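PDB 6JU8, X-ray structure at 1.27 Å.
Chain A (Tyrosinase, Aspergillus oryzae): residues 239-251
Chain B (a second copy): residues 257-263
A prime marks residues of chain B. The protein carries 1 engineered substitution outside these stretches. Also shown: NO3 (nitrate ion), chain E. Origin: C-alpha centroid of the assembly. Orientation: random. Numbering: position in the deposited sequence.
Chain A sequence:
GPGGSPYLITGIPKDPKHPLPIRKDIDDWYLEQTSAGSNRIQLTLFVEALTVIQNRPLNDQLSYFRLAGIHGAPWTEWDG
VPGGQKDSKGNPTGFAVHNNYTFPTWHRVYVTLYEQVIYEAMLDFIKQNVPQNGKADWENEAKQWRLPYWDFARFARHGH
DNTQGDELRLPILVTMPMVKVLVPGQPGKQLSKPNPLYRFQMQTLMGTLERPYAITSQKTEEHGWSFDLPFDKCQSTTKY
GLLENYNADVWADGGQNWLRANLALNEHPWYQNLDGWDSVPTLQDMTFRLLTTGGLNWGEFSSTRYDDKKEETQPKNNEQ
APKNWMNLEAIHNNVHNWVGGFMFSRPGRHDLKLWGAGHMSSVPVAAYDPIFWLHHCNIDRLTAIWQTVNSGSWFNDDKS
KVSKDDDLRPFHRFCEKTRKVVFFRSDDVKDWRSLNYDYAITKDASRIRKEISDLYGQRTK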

# COMPACT_ATOMS: atom_id res chain seq x y z
N LYS A 239 5.95 1.76 -5.19
CA LYS A 239 5.37 1.37 -6.49
C LYS A 239 4.14 2.24 -6.69
O LYS A 239 3.20 2.10 -5.88
CB LYS A 239 5.01 -0.12 -6.53
CG LYS A 239 6.19 -1.06 -6.23
CD LYS A 239 5.63 -2.46 -5.91
CE LYS A 239 6.74 -3.48 -5.67
NZ LYS A 239 7.64 -3.05 -4.57
N TYR A 240 4.14 3.15 -7.65
CA TYR A 240 3.04 4.03 -8.03
C TYR A 240 2.71 5.13 -7.04
O TYR A 240 1.79 5.91 -7.32
CB TYR A 240 1.75 3.24 -8.33
CG TYR A 240 1.80 2.48 -9.64
CD1 TYR A 240 2.45 1.25 -9.72
CD2 TYR A 240 1.20 2.99 -10.81
CE1 TYR A 240 2.51 0.52 -10.90
CE2 TYR A 240 1.28 2.27 -11.99
CZ TYR A 240 1.93 1.05 -12.03
OH TYR A 240 1.99 0.39 -13.25
N GLY A 241 3.39 5.26 -5.90
CA GLY A 241 2.93 6.21 -4.90
C GLY A 241 3.30 7.67 -5.06
O GLY A 241 2.84 8.47 -4.22
N LEU A 242 4.06 8.04 -6.07
CA LEU A 242 4.41 9.45 -6.29
C LEU A 242 3.55 10.06 -7.38
O LEU A 242 3.65 9.65 -8.55
CB LEU A 242 5.88 9.61 -6.72
CG LEU A 242 6.89 8.89 -5.81
CD1 LEU A 242 8.32 9.15 -6.30
CD2 LEU A 242 6.72 9.28 -4.35
N LEU A 243 2.72 11.01 -7.00
CA LEU A 243 1.79 11.68 -7.90
C LEU A 243 2.04 13.19 -7.83
O LEU A 243 2.23 13.72 -6.73
CB LEU A 243 0.33 11.37 -7.55
CG LEU A 243 -0.26 10.01 -7.93
CD1 LEU A 243 0.43 8.85 -7.26
CD2 LEU A 243 -1.76 10.01 -7.60
N GLU A 244 2.05 13.85 -8.98
CA GLU A 244 2.24 15.29 -9.01
C GLU A 244 1.16 15.99 -8.19
O GLU A 244 0.00 15.56 -8.22
CB GLU A 244 2.29 15.77 -10.46
CG GLU A 244 2.84 17.18 -10.59
CD GLU A 244 3.07 17.69 -11.99
OE1 GLU A 244 3.97 18.56 -12.13
OE2 GLU A 244 2.32 17.32 -12.90
N ASN A 245 1.52 17.04 -7.46
CA ASN A 245 0.59 17.89 -6.73
C ASN A 245 -0.08 17.15 -5.57
O ASN A 245 -1.21 17.44 -5.17
CB ASN A 245 -0.45 18.50 -7.66
CG ASN A 245 0.23 19.50 -8.59
OD1 ASN A 245 0.97 20.36 -8.09
ND2 ASN A 245 -0.04 19.39 -9.88
N TYR A 246 0.65 16.16 -5.04
CA TYR A 246 0.39 15.56 -3.75
C TYR A 246 1.37 16.10 -2.72
O TYR A 246 2.51 16.41 -3.00
CB TYR A 246 0.43 14.03 -3.82
CG TYR A 246 -0.87 13.46 -4.31
CD1 TYR A 246 -1.39 13.76 -5.58
CD2 TYR A 246 -1.62 12.62 -3.49
CE1 TYR A 246 -2.60 13.24 -6.00
CE2 TYR A 246 -2.82 12.10 -3.91
CZ TYR A 246 -3.31 12.41 -5.16
OH TYR A 246 -4.51 11.85 -5.54
N ASN A 247 0.88 16.20 -1.48
CA ASN A 247 1.73 16.64 -0.37
C ASN A 247 2.97 15.77 -0.24
O ASN A 247 2.88 14.54 -0.32
CB ASN A 247 0.91 16.63 0.92
CG ASN A 247 1.64 17.25 2.10
OD1 ASN A 247 2.54 16.66 2.67
ND2 ASN A 247 1.26 18.49 2.43
N ALA A 248 4.12 16.39 -0.00
CA ALA A 248 5.40 15.67 0.05
C ALA A 248 5.44 14.72 1.24
O ALA A 248 6.24 13.76 1.25
CB ALA A 248 6.55 16.66 0.15
N ASP A 249 4.58 14.88 2.24
CA ASP A 249 4.57 13.89 3.33
C ASP A 249 4.04 12.55 2.84
O ASP A 249 4.35 11.50 3.43
CB ASP A 249 3.72 14.38 4.51
CG ASP A 249 4.38 15.51 5.27
OD1 ASP A 249 5.58 15.82 5.05
OD2 ASP A 249 3.66 16.09 6.11
N VAL A 250 3.23 12.55 1.77
CA VAL A 250 2.81 11.29 1.15
C VAL A 250 4.00 10.64 0.43
O VAL A 250 4.25 9.44 0.54
CB VAL A 250 1.64 11.53 0.16
CG1 VAL A 250 1.26 10.24 -0.55
CG2 VAL A 250 0.44 12.06 0.94
N TRP A 251 4.79 11.46 -0.30
CA TRP A 251 5.95 10.98 -1.04
C TRP A 251 6.98 10.31 -0.15
O TRP A 251 7.76 9.47 -0.63
CB TRP A 251 6.60 12.18 -1.74
CG TRP A 251 5.75 12.78 -2.83
CD1 TRP A 251 4.60 12.32 -3.40
CD2 TRP A 251 6.06 14.02 -3.47
NE1 TRP A 251 4.20 13.21 -4.38
CE2 TRP A 251 5.06 14.26 -4.45
CE3 TRP A 251 7.10 14.93 -3.31
CZ2 TRP A 251 5.06 15.39 -5.26
CZ3 TRP A 251 7.10 16.06 -4.12
CH2 TRP A 251 6.09 16.28 -5.09
N ASN B 257 -4.68 0.53 -0.09
CA ASN B 257 -4.53 0.75 -1.53
C ASN B 257 -5.30 2.01 -1.91
O ASN B 257 -6.33 2.01 -2.59
CB ASN B 257 -4.95 -0.51 -2.30
CG ASN B 257 -4.07 -1.67 -1.85
OD1 ASN B 257 -2.89 -1.67 -2.18
ND2 ASN B 257 -4.59 -2.63 -1.08
N TRP B 258 -4.76 3.13 -1.42
CA TRP B 258 -5.44 4.41 -1.49
C TRP B 258 -5.60 4.95 -2.89
O TRP B 258 -6.51 5.75 -3.12
CB TRP B 258 -4.76 5.43 -0.59
CG TRP B 258 -3.32 5.72 -0.83
CD1 TRP B 258 -2.22 5.13 -0.27
CD2 TRP B 258 -2.81 6.75 -1.71
NE1 TRP B 258 -1.07 5.71 -0.75
CE2 TRP B 258 -1.40 6.70 -1.64
CE3 TRP B 258 -3.42 7.68 -2.56
CZ2 TRP B 258 -0.61 7.58 -2.40
CZ3 TRP B 258 -2.64 8.55 -3.30
CH2 TRP B 258 -1.24 8.48 -3.22
N LEU B 259 -4.73 4.58 -3.84
CA LEU B 259 -4.93 5.04 -5.21
C LEU B 259 -6.23 4.48 -5.79
O LEU B 259 -6.93 5.12 -6.59
CB LEU B 259 -3.76 4.59 -6.11
CG LEU B 259 -2.42 5.26 -5.81
CD1 LEU B 259 -1.30 4.58 -6.57
CD2 LEU B 259 -2.43 6.73 -6.23
N ARG B 260 -6.56 3.24 -5.42
CA ARG B 260 -7.75 2.59 -5.96
C ARG B 260 -9.00 3.17 -5.31
O ARG B 260 -10.02 3.40 -6.00
CB ARG B 260 -7.66 1.07 -5.78
CG ARG B 260 -8.68 0.33 -6.62
CD ARG B 260 -8.23 -1.11 -6.84
NE ARG B 260 -7.15 -1.13 -7.83
CZ ARG B 260 -6.79 -2.13 -8.61
NH1 ARG B 260 -7.38 -3.31 -8.48
NH2 ARG B 260 -5.79 -1.96 -9.49
N ALA B 261 -8.93 3.47 -4.03
CA ALA B 261 -10.01 4.21 -3.37
C ALA B 261 -10.23 5.56 -4.03
O ALA B 261 -11.36 5.92 -4.32
CB ALA B 261 -9.70 4.36 -1.88
N ASN B 262 -9.16 6.32 -4.27
CA ASN B 262 -9.31 7.61 -4.95
C ASN B 262 -9.95 7.41 -6.32
O ASN B 262 -10.82 8.19 -6.72
CB ASN B 262 -7.98 8.36 -5.08
CG ASN B 262 -7.52 8.92 -3.75
OD1 ASN B 262 -8.21 8.82 -2.71
ND2 ASN B 262 -6.34 9.55 -3.77
N LEU B 263 -9.52 6.41 -7.08
CA LEU B 263 -10.09 6.17 -8.40
C LEU B 263 -11.59 5.92 -8.28
O LEU B 263 -12.37 6.47 -9.04
CB LEU B 263 -9.42 4.95 -9.04
CG LEU B 263 -9.88 4.63 -10.47
CD1 LEU B 263 -9.55 5.76 -11.42
CD2 LEU B 263 -9.23 3.32 -10.89
N NO3 E . -4.14 0.64 -6.81
O1 NO3 E . -4.60 -0.11 -5.95
O2 NO3 E . -3.13 1.31 -6.67
O3 NO3 E . -4.83 0.72 -7.85
O HOH W 1 -5.27 9.30 -6.78

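The contact sets an irregular loop of chain A, residues 239-247 leading into a short helix, against the first turns of a helix in chain B. The backbones stay well apart, Gly241 CA and Leu259′ CA being 8.0 Å from each other, and side chains fill the space between them. Trp258′, Leu259′ and Asn262′ supply the chain B surface, spaced so that one side of the helix carries all three.

Trp258′ adopts chi1 p with chi2 at -91°, which sends its indole into a pocket lined by Gly241, Leu243, Tyr246 and Val250. Val250, with chi1 t, places CG1 3.7 Å from Trp258′ CZ2, while Tyr246 CE2 lies 3.6 Å from Trp258′ CZ3. The two aromatic rings meet obliquely, the centroids of the Tyr246 ring and the Trp258′ six-membered ring 5.8 Å apart and their planes at 35°, an apolar contact. At Gly241 the indole edge faces backbone, with the carbonyl O 4.0 Å from Trp258′ CZ2.

Leu259′, in the mt rotamer, reaches chain A with both methyls: CD2 packs 3.6 Å from Leu243 CD2, and CD1 lies 3.8 Å from Tyr240 CB. Leu243 (chi1 m, chi2 p) points toward chain B and also brings CD1 to 4.4 Å from Trp258′ CH2. Tyr240 also meets Leu259′ CD1 through its backbone O, at 3.4 Å, while its ring leads away.

The chain A fold supports this arrangement. A type II turn spans Leu243 to Tyr246, and Trp251 NE1 donates to Leu243 O at 3.1 Å. Asn247, chi1 t, caps the following helix by accepting from Asp249 N at its OD1 (2.7 Å).

A water links the two chains: water 1 donates to Tyr246 OH (2.9 Å from the water O) and accepts from Asn262′ ND2 (3.2 Å from the water O). Beside the contact, Arg260′ NE donates to nitrate O3 at 3.0 Å.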